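Local coordinates for mandelate racemase / muconate lactonizing enzyme, C-terminal domain protein (Pseudovibrio sp. JE062, PDB 4JHM) that belongs to the mandelate racemase / muconate lactonizing enzyme group of the enolase superfamily, whose C-terminal domain is a modified TIM barrel, at residues D155-K165 with F322-E330. Numbering follows the deposited sequence.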
loop_
_atom_site.group_PDB
_atom_site.type_symbol
_atom_site.label_atom_id
_atom_site.label_comp_id
_atom_site.label_asym_id
_atom_site.label_seq_id
_atom_site.Cartn_x
_atom_site.Cartn_y
_atom_site.Cartn_z
ATOM N N ASP A 155 38.572 28.788 -15.308
ATOM C CA ASP A 155 39.320 27.868 -16.165
ATOM C C ASP A 155 38.368 26.854 -16.781
ATOM O O ASP A 155 38.292 26.718 -17.999
ATOM C CB ASP A 155 40.381 27.104 -15.373
ATOM C CG ASP A 155 41.547 27.965 -14.973
ATOM O OD1 ASP A 155 41.793 28.992 -15.639
ATOM O OD2 ASP A 155 42.227 27.602 -13.991
ATOM N N CYS A 156 37.648 26.136 -15.925
ATOM C CA CYS A 156 36.729 25.107 -16.380
ATOM C C CYS A 156 35.977 25.582 -17.617
ATOM O O CYS A 156 35.852 24.848 -18.596
ATOM C CB CYS A 156 35.739 24.737 -15.275
ATOM S SG CYS A 156 36.466 23.867 -13.864
ATOM N N ILE A 157 35.496 26.821 -17.575
ATOM C CA ILE A 157 34.663 27.359 -18.649
ATOM C C ILE A 157 35.466 27.675 -19.912
ATOM O O ILE A 157 34.950 27.554 -21.020
ATOM C CB ILE A 157 33.891 28.609 -18.184
ATOM C CG1 ILE A 157 32.948 28.236 -17.034
ATOM C CG2 ILE A 157 33.099 29.207 -19.338
ATOM C CD1 ILE A 157 32.360 29.421 -16.300
ATOM N N GLU A 158 36.722 28.077 -19.755
ATOM C CA GLU A 158 37.587 28.268 -20.917
ATOM C C GLU A 158 37.999 26.920 -21.501
ATOM O O GLU A 158 38.004 26.743 -22.719
ATOM C CB GLU A 158 38.832 29.093 -20.568
ATOM C CG GLU A 158 38.734 30.567 -20.940
ATOM C CD GLU A 158 38.715 30.802 -22.444
ATOM O OE1 GLU A 158 37.826 30.248 -23.127
ATOM O OE2 GLU A 158 39.582 31.552 -22.949
ATOM N N HIS A 159 38.329 25.966 -20.635
ATOM C CA HIS A 159 38.799 24.665 -21.097
ATOM C C HIS A 159 37.742 23.983 -21.947
ATOM O O HIS A 159 38.057 23.088 -22.727
ATOM C CB HIS A 159 39.207 23.761 -19.930
ATOM C CG HIS A 159 40.020 22.574 -20.351
ATOM N ND1 HIS A 159 41.309 22.687 -20.829
ATOM C CD2 HIS A 159 39.728 21.253 -20.375
ATOM C CE1 HIS A 159 41.775 21.488 -21.126
ATOM N NE2 HIS A 159 40.836 20.600 -20.861
ATOM N N GLY A 160 36.490 24.408 -21.792
ATOM C CA GLY A 160 35.401 23.931 -22.645
ATOM C C GLY A 160 34.299 23.190 -21.911
ATOM O O GLY A 160 33.302 22.800 -22.518
ATOM N N PHE A 161 34.477 22.999 -20.606
ATOM C CA PHE A 161 33.540 22.226 -19.802
ATOM C C PHE A 161 32.139 22.826 -19.820
ATOM O O PHE A 161 31.967 24.042 -19.750
ATOM C CB PHE A 161 34.023 22.122 -18.354
ATOM C CG PHE A 161 35.111 21.103 -18.139
ATOM C CD1 PHE A 161 34.864 19.753 -18.337
ATOM C CD2 PHE A 161 36.372 21.492 -17.711
ATOM C CE1 PHE A 161 35.856 18.813 -18.128
ATOM C CE2 PHE A 161 37.366 20.557 -17.500
ATOM C CZ PHE A 161 37.105 19.215 -17.708
ATOM N N THR A 162 31.147 21.948 -19.890
ATOM C CA THR A 162 29.746 22.334 -20.006
ATOM C C THR A 162 29.004 22.199 -18.676
ATOM O O THR A 162 27.854 22.616 -18.550
ATOM C CB THR A 162 29.049 21.425 -21.030
ATOM O OG1 THR A 162 29.590 20.094 -20.924
ATOM C CG2 THR A 162 29.266 21.953 -22.439
ATOM N N ALA A 163 29.667 21.601 -17.692
ATOM C CA ALA A 163 29.038 21.305 -16.415
ATOM C C ALA A 163 30.096 21.147 -15.335
ATOM O O ALA A 163 31.201 20.676 -15.598
ATOM C CB ALA A 163 28.208 20.037 -16.523
ATOM N N ILE A 164 29.751 21.546 -14.118
ATOM C CA ILE A 164 30.668 21.442 -12.999
ATOM C C ILE A 164 29.976 20.846 -11.780
ATOM O O ILE A 164 28.947 21.354 -11.334
ATOM C CB ILE A 164 31.225 22.822 -12.620
ATOM C CG1 ILE A 164 31.988 23.425 -13.802
ATOM C CG2 ILE A 164 32.121 22.708 -11.395
ATOM C CD1 ILE A 164 32.554 24.800 -13.529
ATOM N N LYS A 165 30.533 19.760 -11.251
ATOM C CA LYS A 165 30.070 19.222 -9.981
ATOM C C LYS A 165 31.024 19.667 -8.887
ATOM O O LYS A 165 32.146 19.172 -8.787
ATOM C CB LYS A 165 29.970 17.694 -9.991
ATOM C CG LYS A 165 29.602 17.130 -8.622
ATOM C CD LYS A 165 29.384 15.629 -8.636
ATOM C CE LYS A 165 30.692 14.857 -8.585
ATOM N NZ LYS A 165 30.477 13.395 -8.786
ATOM N N PHE A 322 26.519 12.235 -18.560
ATOM C CA PHE A 322 27.875 12.755 -18.376
ATOM C C PHE A 322 28.945 11.712 -18.055
ATOM O O PHE A 322 28.659 10.595 -17.632
ATOM C CB PHE A 322 27.893 13.809 -17.266
ATOM C CG PHE A 322 26.988 14.977 -17.518
ATOM C CD1 PHE A 322 27.392 16.020 -18.338
ATOM C CD2 PHE A 322 25.738 15.043 -16.918
ATOM C CE1 PHE A 322 26.561 17.101 -18.568
ATOM C CE2 PHE A 322 24.903 16.122 -17.142
ATOM C CZ PHE A 322 25.315 17.152 -17.970
ATOM N N PHE A 323 30.190 12.121 -18.269
ATOM C CA PHE A 323 31.368 11.375 -17.856
ATOM C C PHE A 323 32.078 12.239 -16.833
ATOM O O PHE A 323 32.436 13.381 -17.126
ATOM C CB PHE A 323 32.288 11.121 -19.053
ATOM C CG PHE A 323 33.700 10.780 -18.678
ATOM C CD1 PHE A 323 34.645 11.777 -18.510
ATOM C CD2 PHE A 323 34.091 9.464 -18.512
ATOM C CE1 PHE A 323 35.953 11.468 -18.174
ATOM C CE2 PHE A 323 35.398 9.146 -18.174
ATOM C CZ PHE A 323 36.329 10.149 -18.004
ATOM N N GLU A 324 32.257 11.705 -15.630
ATOM C CA GLU A 324 32.912 12.446 -14.563
ATOM C C GLU A 324 34.392 12.631 -14.894
ATOM O O GLU A 324 35.137 11.662 -15.027
ATOM C CB GLU A 324 32.744 11.717 -13.232
ATOM C CG GLU A 324 33.388 12.421 -12.049
ATOM C CD GLU A 324 32.951 11.850 -10.717
ATOM O OE1 GLU A 324 33.007 12.595 -9.718
ATOM O OE2 GLU A 324 32.553 10.664 -10.662
ATOM N N GLN A 325 34.804 13.883 -15.039
ATOM C CA GLN A 325 36.193 14.200 -15.337
ATOM C C GLN A 325 36.763 15.096 -14.252
ATOM O O GLN A 325 36.444 16.286 -14.185
ATOM C CB GLN A 325 36.302 14.911 -16.686
ATOM C CG GLN A 325 37.715 15.348 -17.041
ATOM C CD GLN A 325 38.569 14.197 -17.527
ATOM O OE1 GLN A 325 39.397 13.661 -16.788
ATOM N NE2 GLN A 325 38.361 13.799 -18.772
ATOM N N PHE A 326 37.601 14.523 -13.397
ATOM C CA PHE A 326 38.280 15.317 -12.390
ATOM C C PHE A 326 39.296 16.229 -13.067
ATOM O O PHE A 326 40.060 15.797 -13.931
ATOM C CB PHE A 326 38.971 14.436 -11.352
ATOM C CG PHE A 326 39.630 15.219 -10.261
ATOM C CD1 PHE A 326 38.927 15.566 -9.117
ATOM C CD2 PHE A 326 40.943 15.639 -10.390
ATOM C CE1 PHE A 326 39.528 16.303 -8.112
ATOM C CE2 PHE A 326 41.551 16.376 -9.390
ATOM C CZ PHE A 326 40.842 16.709 -8.249
ATOM N N TYR A 327 39.295 17.494 -12.664
ATOM C CA TYR A 327 40.137 18.514 -13.275
ATOM C C TYR A 327 40.836 19.247 -12.134
ATOM O O TYR A 327 40.168 19.695 -11.199
ATOM C CB TYR A 327 39.256 19.460 -14.105
ATOM C CG TYR A 327 40.000 20.426 -15.001
ATOM C CD1 TYR A 327 40.901 19.970 -15.956
ATOM C CD2 TYR A 327 39.780 21.797 -14.910
ATOM C CE1 TYR A 327 41.577 20.850 -16.778
ATOM C CE2 TYR A 327 40.451 22.688 -15.729
ATOM C CZ TYR A 327 41.348 22.211 -16.660
ATOM O OH TYR A 327 42.019 23.092 -17.479
ATOM N N PRO A 328 42.179 19.359 -12.181
ATOM C CA PRO A 328 43.129 18.955 -13.231
ATOM C C PRO A 328 43.215 17.446 -13.457
ATOM O O PRO A 328 42.665 16.673 -12.676
ATOM C CB PRO A 328 44.480 19.471 -12.712
ATOM C CG PRO A 328 44.171 20.370 -11.563
ATOM C CD PRO A 328 42.878 19.889 -10.998
ATOM N N TYR A 329 43.914 17.045 -14.518
ATOM C CA TYR A 329 44.010 15.638 -14.900
ATOM C C TYR A 329 45.265 14.983 -14.349
ATOM O O TYR A 329 45.229 13.861 -13.852
ATOM C CB TYR A 329 44.065 15.489 -16.422
ATOM C CG TYR A 329 43.095 16.337 -17.210
ATOM C CD1 TYR A 329 41.725 16.177 -17.066
ATOM C CD2 TYR A 329 43.555 17.271 -18.136
ATOM C CE1 TYR A 329 40.838 16.940 -17.802
ATOM C CE2 TYR A 329 42.676 18.039 -18.874
ATOM C CZ TYR A 329 41.319 17.869 -18.706
ATOM O OH TYR A 329 40.433 18.625 -19.434
ATOM N N GLU A 330 46.377 15.699 -14.464
ATOM C CA GLU A 330 47.716 15.138 -14.281
ATOM C C GLU A 330 47.827 14.080 -13.181
ATOM O O GLU A 330 48.415 13.020 -13.394
ATOM C CB GLU A 330 48.725 16.261 -14.023
ATOM C CG GLU A 330 48.971 17.172 -15.222
ATOM C CD GLU A 330 47.875 18.207 -15.435
ATOM O OE1 GLU A 330 48.098 19.153 -16.218
ATOM O OE2 GLU A 330 46.793 18.085 -14.822
#
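Within the barrel domain, an aromatic cluster of H159, F161, Y327 and Y329 joins the C-terminal end of helix 149-159 and the turn after it to the chain leaving strand 323-326. The imidazole of H159 and the phenol of Y327 form an offset stack, centroids 4.9 Å apart and planes at 28°, with OH of Y327 over one face of the imidazole near its rim. F161 turns an edge to the face of Y327, bringing CE2 within 3.6 Å of CG of Y327. With CG anti to the backbone N (chi1 -170°), the Y327 ring also reaches back to the helix, where SG of C156 lies obliquely 4.0 Å from its CD2. Y329 meets H159 at a different angle, NE2 of the imidazole lying at the edge of the phenol ring. CG of Q325 comes to the edge of the F161 ring, while the amide nitrogen of Q325 bonds to the backbone O of I340.

Strands 163-167 and 323-326 flank strand 133-139, both parallel to it, as expected of neighbouring barrel strands; their side chains meet across this middle strand. CB of A163 packs 3.9 Å from CE1 of F322. Further along, NZ of K165 forms a buried salt bridge to OE1 of E324 (2.8 Å), approaching from above the carboxylate plane. E222 is a second salt-bridge partner of K165, and S139 also hydrogen-bonds OE1 of E324.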